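Local coordinates for protein sensor histidine kinase CitA (Klebsiella pneumoniae, PDB 1P0Z) that senses citrate through its periplasmic domain as a membrane histidine kinase and probably activates its partner regulator CitB by phosphorylation, at residues 48-58 and 116-127; 79-90 and 102-110. One frame throughout, in Å; residues are numbered along the deposited sequence.

Contact 1 (48-58 and 116-127); sequences SDATYITVGDA and IGIVSVGYTIEQ. With FLC (citrate anion), chain K.
Tyr52 lies flat across Gly122, where strands 52-57 and 116-124 pair antiparallel in the central sheet of this periplasmic PAS domain. The Tyr52 ring is sandwiched. Gly122 CA sits over one face, 3.8 Å from the ring centroid, and the citrate CA atom lies over the opposite face. Tyr52 CG stands between its backbone N and carbonyl carbon (chi1 64°), which folds the ring over the partner strand. Its hydroxyl bonds to Ser101.

Further along this ligand face, Thr54 and Ser120 sit opposite each other. Thr54 OG1 donates to citrate OB1 at 2.9 Å, and Ser120 OG donates to citrate OG2 at 2.7 Å. The two hydroxyls thus grip two different carboxylates. Arg62, His65 and Lys105 also bond the ligand.

The other face is apolar. Ile53 and Val119 lie side by side and point the same way, with CG2 of Ile53 against CG1 of Val119.

A classic beta bulge, Thr51 and Tyr52 facing Gly122, starts the pairing. Beside it, Ala50 CA rests over the Tyr123 ring face. Tyr123 OH donates to Asp49 OD1 from above the carboxylate plane, at 2.7 Å; Arg11 forms a salt bridge to the same oxygen. Thr124 N gives Thr51 OG1 a nearly straight bond of 2.9 Å (169°), and a water links that hydroxyl to Gln127 OE1.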
loop_
_atom_site.group_PDB
_atom_site.type_symbol
_atom_site.label_atom_id
_atom_site.label_comp_id
_atom_site.label_asym_id
_atom_site.label_seq_id
_atom_site.Cartn_x
_atom_site.Cartn_y
_atom_site.Cartn_z
ATOM N N SER A 48 -6.177 1.798 11.529
ATOM C CA SER A 48 -7.052 1.859 10.336
ATOM C C SER A 48 -8.026 0.677 10.356
ATOM O O SER A 48 -7.745 -0.335 11.004
ATOM C CB SER A 48 -6.188 1.707 9.074
ATOM O OG SER A 48 -6.999 1.666 7.920
ATOM N N ASP A 49 -9.145 0.799 9.654
ATOM C CA ASP A 49 -10.069 -0.323 9.536
ATOM C C ASP A 49 -9.694 -1.121 8.279
ATOM O O ASP A 49 -10.323 -2.126 7.956
ATOM C CB ASP A 49 -11.554 0.125 9.501
ATOM C CG ASP A 49 -11.866 1.104 8.397
ATOM O OD1 ASP A 49 -10.942 1.752 7.866
ATOM O OD2 ASP A 49 -13.071 1.233 8.073
ATOM N N ALA A 50 -8.630 -0.714 7.588
ATOM C CA ALA A 50 -8.202 -1.492 6.409
ATOM C C ALA A 50 -7.811 -2.929 6.787
ATOM O O ALA A 50 -7.350 -3.233 7.911
ATOM C CB ALA A 50 -7.008 -0.815 5.733
ATOM N N THR A 51 -7.960 -3.841 5.837
ATOM C CA THR A 51 -7.576 -5.234 6.064
ATOM C C THR A 51 -6.065 -5.375 6.153
ATOM O O THR A 51 -5.536 -6.156 6.975
ATOM C CB THR A 51 -8.030 -6.139 4.901
ATOM O OG1 THR A 51 -9.418 -5.971 4.704
ATOM C CG2 THR A 51 -7.781 -7.623 5.233
ATOM N N TYR A 52 -5.357 -4.619 5.320
ATOM C CA TYR A 52 -3.916 -4.717 5.291
ATOM C C TYR A 52 -3.261 -3.483 4.712
ATOM O O TYR A 52 -3.911 -2.649 4.081
ATOM C CB TYR A 52 -3.475 -5.943 4.431
ATOM C CG TYR A 52 -3.856 -5.859 2.952
ATOM C CD1 TYR A 52 -3.088 -5.126 2.048
ATOM C CD2 TYR A 52 -4.998 -6.512 2.471
ATOM C CE1 TYR A 52 -3.448 -5.029 0.696
ATOM C CE2 TYR A 52 -5.348 -6.451 1.132
ATOM C CZ TYR A 52 -4.561 -5.688 0.244
ATOM O OH TYR A 52 -4.888 -5.572 -1.084
ATOM N N ILE A 53 -1.943 -3.402 4.914
ATOM C CA ILE A 53 -1.147 -2.354 4.298
ATOM C C ILE A 53 0.127 -3.067 3.858
ATOM O O ILE A 53 0.726 -3.810 4.643
ATOM C CB ILE A 53 -0.736 -1.236 5.289
ATOM C CG1 ILE A 53 -1.989 -0.584 5.860
ATOM C CG2 ILE A 53 0.168 -0.223 4.561
ATOM C CD1 ILE A 53 -1.706 0.474 6.946
ATOM N N THR A 54 0.533 -2.828 2.614
ATOM C CA THR A 54 1.754 -3.397 2.082
ATOM C C THR A 54 2.663 -2.247 1.662
ATOM O O THR A 54 2.177 -1.239 1.111
ATOM C CB THR A 54 1.467 -4.254 0.796
ATOM O OG1 THR A 54 0.703 -5.415 1.154
ATOM C CG2 THR A 54 2.806 -4.705 0.122
ATOM N N VAL A 55 3.971 -2.377 1.926
ATOM C CA VAL A 55 4.919 -1.357 1.496
ATOM C C VAL A 55 5.962 -2.068 0.632
ATOM O O VAL A 55 6.482 -3.133 1.026
ATOM C CB VAL A 55 5.666 -0.684 2.676
ATOM C CG1 VAL A 55 6.675 0.350 2.096
ATOM C CG2 VAL A 55 4.649 0.009 3.627
ATOM N N GLY A 56 6.203 -1.511 -0.552
ATOM C CA GLY A 56 7.200 -2.120 -1.425
ATOM C C GLY A 56 8.296 -1.128 -1.801
ATOM O O GLY A 56 8.109 0.092 -1.699
ATOM N N ASP A 57 9.442 -1.654 -2.244
ATOM C CA ASP A 57 10.517 -0.763 -2.678
ATOM C C ASP A 57 10.330 -0.388 -4.152
ATOM O O ASP A 57 9.292 -0.691 -4.773
ATOM C CB ASP A 57 11.906 -1.373 -2.399
ATOM C CG ASP A 57 12.245 -2.549 -3.296
ATOM O OD1 ASP A 57 11.546 -2.826 -4.298
ATOM O OD2 ASP A 57 13.271 -3.205 -2.974
ATOM N N ALA A 58 11.326 0.285 -4.730
ATOM C CA ALA A 58 11.194 0.759 -6.096
ATOM C C ALA A 58 10.978 -0.336 -7.143
ATOM O O ALA A 58 10.387 -0.085 -8.199
ATOM C CB ALA A 58 12.427 1.623 -6.464
ATOM N N ILE A 116 10.601 5.822 -5.016
ATOM C CA ILE A 116 11.465 4.884 -4.302
ATOM C C ILE A 116 10.674 3.722 -3.701
ATOM O O ILE A 116 11.226 2.870 -2.983
ATOM C CB ILE A 116 12.289 5.595 -3.176
ATOM C CG1 ILE A 116 11.354 6.233 -2.135
ATOM C CG2 ILE A 116 13.223 6.663 -3.828
ATOM C CD1 ILE A 116 12.096 6.787 -0.872
ATOM N N GLY A 117 9.369 3.702 -3.964
ATOM C CA GLY A 117 8.593 2.596 -3.401
ATOM C C GLY A 117 7.102 2.829 -3.588
ATOM O O GLY A 117 6.683 3.721 -4.318
ATOM N N ILE A 118 6.304 2.028 -2.887
ATOM C CA ILE A 118 4.847 2.099 -3.047
ATOM C C ILE A 118 4.152 1.704 -1.732
ATOM O O ILE A 118 4.641 0.885 -0.963
ATOM C CB ILE A 118 4.413 1.113 -4.183
ATOM C CG1 ILE A 118 2.897 1.158 -4.417
ATOM C CG2 ILE A 118 4.889 -0.326 -3.848
ATOM C CD1 ILE A 118 2.456 0.312 -5.678
ATOM N N VAL A 119 2.993 2.301 -1.493
ATOM C CA VAL A 119 2.167 1.909 -0.343
ATOM C C VAL A 119 0.820 1.470 -0.932
ATOM O O VAL A 119 0.286 2.126 -1.826
ATOM C CB VAL A 119 1.882 3.091 0.610
ATOM C CG1 VAL A 119 0.839 2.676 1.677
ATOM C CG2 VAL A 119 3.192 3.540 1.282
ATOM N N SER A 120 0.323 0.343 -0.432
ATOM C CA SER A 120 -0.974 -0.181 -0.884
ATOM C C SER A 120 -1.794 -0.421 0.379
ATOM O O SER A 120 -1.357 -1.157 1.271
ATOM C CB SER A 120 -0.773 -1.519 -1.623
ATOM O OG SER A 120 -2.050 -2.069 -1.991
ATOM N N VAL A 121 -2.969 0.205 0.453
ATOM C CA VAL A 121 -3.854 0.005 1.597
ATOM C C VAL A 121 -5.037 -0.776 1.031
ATOM O O VAL A 121 -5.682 -0.334 0.091
ATOM C CB VAL A 121 -4.319 1.357 2.169
ATOM C CG1 VAL A 121 -5.403 1.152 3.197
ATOM C CG2 VAL A 121 -3.085 2.105 2.760
ATOM N N GLY A 122 -5.328 -1.917 1.624
ATOM C CA GLY A 122 -6.370 -2.759 1.053
ATOM C C GLY A 122 -7.500 -3.165 1.975
ATOM O O GLY A 122 -7.321 -3.299 3.189
ATOM N N TYR A 123 -8.669 -3.337 1.346
ATOM C CA TYR A 123 -9.888 -3.777 2.050
ATOM C C TYR A 123 -10.424 -5.017 1.337
ATOM O O TYR A 123 -10.818 -4.944 0.179
ATOM C CB TYR A 123 -10.981 -2.708 2.008
ATOM C CG TYR A 123 -10.713 -1.510 2.893
ATOM C CD1 TYR A 123 -9.791 -0.532 2.519
ATOM C CD2 TYR A 123 -11.403 -1.353 4.091
ATOM C CE1 TYR A 123 -9.558 0.602 3.328
ATOM C CE2 TYR A 123 -11.185 -0.235 4.919
ATOM C CZ TYR A 123 -10.251 0.735 4.520
ATOM O OH TYR A 123 -10.025 1.789 5.357
ATOM N N THR A 124 -10.400 -6.180 1.984
ATOM C CA THR A 124 -10.906 -7.382 1.318
ATOM C C THR A 124 -12.441 -7.312 1.302
ATOM O O THR A 124 -13.091 -7.211 2.341
ATOM C CB THR A 124 -10.412 -8.645 2.039
ATOM O OG1 THR A 124 -8.996 -8.731 1.858
ATOM C CG2 THR A 124 -11.110 -9.918 1.475
ATOM N N ILE A 125 -12.991 -7.414 0.107
ATOM C CA ILE A 125 -14.394 -7.220 -0.129
ATOM C C ILE A 125 -15.363 -8.082 0.632
ATOM O O ILE A 125 -16.382 -7.586 1.156
ATOM C CB ILE A 125 -14.648 -7.236 -1.669
ATOM C CG1 ILE A 125 -13.974 -5.976 -2.278
ATOM C CG2 ILE A 125 -16.138 -7.119 -1.973
ATOM C CD1 ILE A 125 -13.862 -5.982 -3.807
ATOM N N GLU A 126 -15.033 -9.344 0.753
ATOM C CA GLU A 126 -15.937 -10.222 1.432
ATOM C C GLU A 126 -16.082 -9.848 2.886
ATOM O O GLU A 126 -17.108 -10.176 3.482
ATOM C CB GLU A 126 -15.473 -11.678 1.247
ATOM C CG GLU A 126 -15.655 -12.599 2.452
ATOM C CD GLU A 126 -14.455 -12.539 3.395
ATOM O OE1 GLU A 126 -13.316 -12.831 2.962
ATOM O OE2 GLU A 126 -14.643 -12.198 4.573
ATOM N N GLN A 127 -15.089 -9.159 3.455
ATOM C CA GLN A 127 -15.111 -8.766 4.855
ATOM C C GLN A 127 -15.751 -7.392 5.139
ATOM O O GLN A 127 -15.833 -6.959 6.281
ATOM C CB GLN A 127 -13.690 -8.791 5.412
ATOM C CG GLN A 127 -13.038 -10.177 5.467
ATOM C CD GLN A 127 -11.528 -10.084 5.692
ATOM O OE1 GLN A 127 -11.059 -9.327 6.545
ATOM N NE2 GLN A 127 -10.767 -10.852 4.924
HETATM C CAC FLC K . -2.090 -9.425 -0.586
HETATM C CA FLC K . -2.031 -7.877 -0.705
HETATM C CB FLC K . -1.198 -7.393 -1.986
HETATM C CBC FLC K . 0.342 -7.703 -1.912
HETATM C CG FLC K . -1.483 -5.837 -2.248
HETATM C CGC FLC K . -0.797 -5.175 -3.464
HETATM O OA1 FLC K . -1.060 -10.053 -0.415
HETATM O OA2 FLC K . -3.212 -9.907 -0.758
HETATM O OB1 FLC K . 0.970 -7.406 -0.893
HETATM O OB2 FLC K . 0.881 -8.187 -2.933
HETATM O OG1 FLC K . -0.251 -5.900 -4.371
HETATM O OG2 FLC K . -0.801 -3.965 -3.478
HETATM O OHB FLC K . -1.662 -8.033 -3.184
HETATM O O HOH W 1 -11.114 -6.717 6.553
#

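Contact 2 (79-90 and 102-110); sequences DSDEALINAKSY and LRGKSPIQD. With NA (sodium ion), chain L; OMO (Mo(VI)(=O)(oh)2 cluster), chain N.
Asp79 bridges two basic side chains of strand 101-109 in a salt-bridge network at the ligand pocket. Its OD1 takes a bond of 2.8 Å from Lys105 NZ, which comes from above the carboxylate plane. Its OD2 meets Arg103 NH1 at 2.9 Å, a weak, bent bond, with carboxylate and guanidinium planes 46° apart, and also bonds Ser92. Ser80 OG accepts from Lys105 NZ, whose chain bends at chi2 (-125°). Arg103 NH1 donates to OR1 of the molybdenum cluster at 2.9 Å. Arg103 and Lys105 are both citrate-binding residues. Lys105 NZ bonds the bound citrate, consistent with Asp79 and Ser80 steadying its ammonium group.

Two backbone bonds pair Tyr90 with Lys105. Lys105 CB packs over the Tyr90 ring face, and Tyr90 OH donates to Asp79 O at 2.7 Å.

Ser89 OG and Ser106 OG share a hydrogen bond of 2.7 Å. Ser106 OG also binds the sodium ion, at 2.4 Å. Pro107 O, Ser20 OG and three waters complete the site.

The Pro107 ring touches Ala83 of helix 81-86 and Ala87 just after it, so helix and exit lie against strand 101-109. Ala83 also reaches Ile118 of strand 115-124, while helix 6-20 meets Ser89 and Ser106.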
loop_
_atom_site.group_PDB
_atom_site.type_symbol
_atom_site.label_atom_id
_atom_site.label_comp_id
_atom_site.label_asym_id
_atom_site.label_seq_id
_atom_site.Cartn_x
_atom_site.Cartn_y
_atom_site.Cartn_z
ATOM N N ASP A 79 -0.560 -4.924 -10.613
ATOM C CA ASP A 79 -1.319 -3.675 -10.549
ATOM C C ASP A 79 -0.553 -2.589 -9.793
ATOM O O ASP A 79 -1.157 -1.631 -9.288
ATOM C CB ASP A 79 -2.703 -3.918 -9.913
ATOM C CG ASP A 79 -2.640 -4.285 -8.401
ATOM O OD1 ASP A 79 -1.606 -4.805 -7.914
ATOM O OD2 ASP A 79 -3.659 -4.033 -7.685
ATOM N N SER A 80 0.767 -2.708 -9.756
ATOM C CA SER A 80 1.576 -1.716 -9.053
ATOM C C SER A 80 2.410 -0.877 -10.037
ATOM O O SER A 80 3.012 0.118 -9.645
ATOM C CB SER A 80 2.532 -2.397 -8.056
ATOM O OG SER A 80 1.814 -3.099 -7.052
ATOM N N ASP A 81 2.408 -1.266 -11.316
ATOM C CA ASP A 81 3.240 -0.557 -12.287
ATOM C C ASP A 81 2.975 0.919 -12.434
ATOM O O ASP A 81 3.929 1.715 -12.528
ATOM C CB ASP A 81 3.112 -1.229 -13.654
ATOM C CG ASP A 81 3.997 -2.463 -13.765
ATOM O OD1 ASP A 81 4.284 -3.090 -12.711
ATOM O OD2 ASP A 81 4.400 -2.806 -14.903
ATOM N N GLU A 82 1.693 1.306 -12.430
ATOM C CA GLU A 82 1.422 2.719 -12.645
ATOM C C GLU A 82 1.949 3.606 -11.520
ATOM O O GLU A 82 2.319 4.756 -11.766
ATOM C CB GLU A 82 -0.059 2.943 -12.953
ATOM C CG GLU A 82 -0.448 2.196 -14.272
ATOM C CD GLU A 82 0.527 2.488 -15.451
ATOM O OE1 GLU A 82 0.950 3.659 -15.669
ATOM O OE2 GLU A 82 0.879 1.524 -16.188
ATOM N N ALA A 83 2.022 3.069 -10.305
ATOM C CA ALA A 83 2.569 3.846 -9.199
ATOM C C ALA A 83 4.106 3.788 -9.246
ATOM O O ALA A 83 4.774 4.818 -9.094
ATOM C CB ALA A 83 2.084 3.268 -7.849
ATOM N N LEU A 84 4.657 2.599 -9.456
ATOM C CA LEU A 84 6.107 2.431 -9.441
ATOM C C LEU A 84 6.833 3.058 -10.605
ATOM O O LEU A 84 7.951 3.599 -10.444
ATOM C CB LEU A 84 6.476 0.941 -9.364
ATOM C CG LEU A 84 6.191 0.301 -7.998
ATOM C CD1 LEU A 84 6.367 -1.202 -8.082
ATOM C CD2 LEU A 84 7.081 0.954 -6.898
ATOM N N ILE A 85 6.210 3.008 -11.771
ATOM C CA ILE A 85 6.838 3.545 -12.967
ATOM C C ILE A 85 6.391 4.944 -13.313
ATOM O O ILE A 85 7.237 5.803 -13.663
ATOM C CB ILE A 85 6.556 2.604 -14.175
ATOM C CG1 ILE A 85 7.133 1.217 -13.885
ATOM C CG2 ILE A 85 7.159 3.185 -15.456
ATOM C CD1 ILE A 85 6.722 0.197 -14.931
ATOM N N ASN A 86 5.078 5.207 -13.188
ATOM C CA ASN A 86 4.527 6.483 -13.572
ATOM C C ASN A 86 4.059 7.413 -12.450
ATOM O O ASN A 86 3.496 8.470 -12.699
ATOM C CB ASN A 86 3.428 6.229 -14.609
ATOM C CG ASN A 86 4.010 5.691 -15.899
ATOM O OD1 ASN A 86 5.039 6.211 -16.351
ATOM N ND2 ASN A 86 3.393 4.656 -16.500
ATOM N N ALA A 87 4.354 7.020 -11.215
ATOM C CA ALA A 87 4.047 7.813 -10.035
ATOM C C ALA A 87 2.580 8.200 -9.882
ATOM O O ALA A 87 2.254 9.253 -9.314
ATOM C CB ALA A 87 4.954 9.081 -9.980
ATOM N N LYS A 88 1.703 7.318 -10.357
ATOM C CA LYS A 88 0.259 7.540 -10.242
ATOM C C LYS A 88 -0.292 6.994 -8.915
ATOM O O LYS A 88 0.233 6.002 -8.382
ATOM C CB LYS A 88 -0.478 6.823 -11.374
ATOM C CG LYS A 88 -0.048 7.269 -12.756
ATOM C CD LYS A 88 -0.403 8.708 -13.086
ATOM C CE LYS A 88 -0.190 8.969 -14.609
ATOM N NZ LYS A 88 -0.578 10.361 -14.968
ATOM N N SER A 89 -1.345 7.656 -8.411
ATOM C CA SER A 89 -2.061 7.179 -7.205
ATOM C C SER A 89 -3.451 6.777 -7.711
ATOM O O SER A 89 -4.079 7.509 -8.488
ATOM C CB SER A 89 -2.160 8.272 -6.141
ATOM O OG SER A 89 -0.846 8.591 -5.631
ATOM N N TYR A 90 -3.955 5.630 -7.276
ATOM C CA TYR A 90 -5.227 5.147 -7.834
ATOM C C TYR A 90 -5.834 4.006 -7.003
ATOM O O TYR A 90 -5.191 3.485 -6.093
ATOM C CB TYR A 90 -4.975 4.593 -9.249
ATOM C CG TYR A 90 -3.808 3.603 -9.314
ATOM C CD1 TYR A 90 -2.491 4.060 -9.441
ATOM C CD2 TYR A 90 -4.001 2.209 -9.172
ATOM C CE1 TYR A 90 -1.408 3.187 -9.412
ATOM C CE2 TYR A 90 -2.894 1.321 -9.149
ATOM C CZ TYR A 90 -1.596 1.819 -9.266
ATOM O OH TYR A 90 -0.472 0.971 -9.246
ATOM N N LEU A 102 -10.078 -4.250 -2.599
ATOM C CA LEU A 102 -9.969 -2.937 -3.257
ATOM C C LEU A 102 -8.716 -2.319 -2.625
ATOM O O LEU A 102 -8.622 -2.290 -1.391
ATOM C CB LEU A 102 -11.214 -2.109 -2.917
ATOM C CG LEU A 102 -11.614 -0.968 -3.856
ATOM C CD1 LEU A 102 -11.817 -1.483 -5.258
ATOM C CD2 LEU A 102 -12.888 -0.328 -3.341
ATOM N N ARG A 103 -7.773 -1.817 -3.438
ATOM C CA ARG A 103 -6.508 -1.264 -2.949
ATOM C C ARG A 103 -6.402 0.187 -3.308
ATOM O O ARG A 103 -6.812 0.564 -4.405
ATOM C CB ARG A 103 -5.291 -1.911 -3.647
ATOM C CG ARG A 103 -5.195 -3.423 -3.488
ATOM C CD ARG A 103 -5.808 -4.202 -4.748
ATOM N NE ARG A 103 -5.581 -5.597 -4.381
ATOM C CZ ARG A 103 -4.446 -6.268 -4.628
ATOM N NH1 ARG A 103 -3.473 -5.697 -5.316
ATOM N NH2 ARG A 103 -4.247 -7.476 -4.041
ATOM N N GLY A 104 -5.882 0.977 -2.390
ATOM C CA GLY A 104 -5.554 2.359 -2.737
ATOM C C GLY A 104 -4.020 2.282 -2.820
ATOM O O GLY A 104 -3.386 1.809 -1.875
ATOM N N LYS A 105 -3.431 2.735 -3.936
ATOM C CA LYS A 105 -1.985 2.667 -4.147
ATOM C C LYS A 105 -1.433 4.037 -4.397
ATOM O O LYS A 105 -2.084 4.853 -5.041
ATOM C CB LYS A 105 -1.672 1.825 -5.370
ATOM C CG LYS A 105 -2.340 0.412 -5.369
ATOM C CD LYS A 105 -1.270 -0.658 -5.554
ATOM C CE LYS A 105 -1.889 -1.960 -5.888
ATOM N NZ LYS A 105 -0.800 -2.969 -5.960
ATOM N N SER A 106 -0.234 4.296 -3.857
ATOM C CA SER A 106 0.382 5.619 -4.097
ATOM C C SER A 106 1.890 5.404 -3.986
ATOM O O SER A 106 2.361 4.647 -3.123
ATOM C CB SER A 106 -0.089 6.612 -3.008
ATOM O OG SER A 106 0.398 7.926 -3.311
ATOM N N PRO A 107 2.680 6.113 -4.819
ATOM C CA PRO A 107 4.136 5.928 -4.743
ATOM C C PRO A 107 4.707 6.658 -3.534
ATOM O O PRO A 107 4.102 7.623 -3.026
ATOM C CB PRO A 107 4.647 6.608 -6.029
ATOM C CG PRO A 107 3.626 7.713 -6.290
ATOM C CD PRO A 107 2.284 7.034 -5.895
ATOM N N ILE A 108 5.817 6.160 -3.021
ATOM C CA ILE A 108 6.557 6.847 -1.952
ATOM C C ILE A 108 7.671 7.511 -2.788
ATOM O O ILE A 108 8.342 6.828 -3.565
ATOM C CB ILE A 108 7.222 5.863 -0.978
ATOM C CG1 ILE A 108 6.191 4.885 -0.405
ATOM C CG2 ILE A 108 7.915 6.656 0.130
ATOM C CD1 ILE A 108 6.822 3.786 0.479
ATOM N N GLN A 109 7.853 8.822 -2.628
ATOM C CA GLN A 109 8.827 9.597 -3.423
ATOM C C GLN A 109 9.843 10.346 -2.589
ATOM O O GLN A 109 9.522 10.785 -1.492
ATOM C CB GLN A 109 8.069 10.603 -4.281
ATOM C CG GLN A 109 7.297 9.943 -5.417
ATOM C CD GLN A 109 6.263 10.860 -6.010
ATOM O OE1 GLN A 109 5.223 11.121 -5.394
ATOM N NE2 GLN A 109 6.538 11.378 -7.216
ATOM N N ASP A 110 11.070 10.482 -3.102
ATOM C CA ASP A 110 12.034 11.302 -2.357
ATOM C C ASP A 110 11.730 12.786 -2.640
ATOM O O ASP A 110 10.793 13.115 -3.377
ATOM C CB ASP A 110 13.506 10.942 -2.688
ATOM C CG ASP A 110 13.902 11.206 -4.128
ATOM O OD1 ASP A 110 13.287 12.025 -4.837
ATOM O OD2 ASP A 110 14.907 10.577 -4.556
HETATM NA NA NA L . 2.346 9.185 -2.640
HETATM O OM1 OMO N . -0.318 -9.978 -4.867
HETATM MO MO OMO N . -0.321 -8.100 -4.819
HETATM O OR1 OMO N . -1.549 -7.778 -5.968
HETATM O OM2 OMO N . 1.152 -7.786 -5.699
HETATM O O HOH W 2 4.264 10.761 -2.590
HETATM O O HOH W 3 1.817 10.485 -4.722
HETATM O O HOH W 4 1.188 10.863 -1.426
#

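How the contacts relate
From the N terminus, the chain runs through three helices before entering segment 48-58. Contact 1 closes the longer loop, when 116-127 returns beside 48-58. Contact 2 is nested inside it: the chain passes helix 81-86, runs along strand 90-96, turns, and comes back along 102-110. Strands 101-109 and 115-124 follow each other in the chain and are neighbours in the sheet, so the two contacts join directly. Gly104 N probably bonds Val121 O, and Ile116 N probably bonds Ile108 O. Tyr52 OH also packs on Arg103 CG. Together they tie the inner strands to edge strand 90-96 and helix 81-86, and both supply side chains to the citrate pocket.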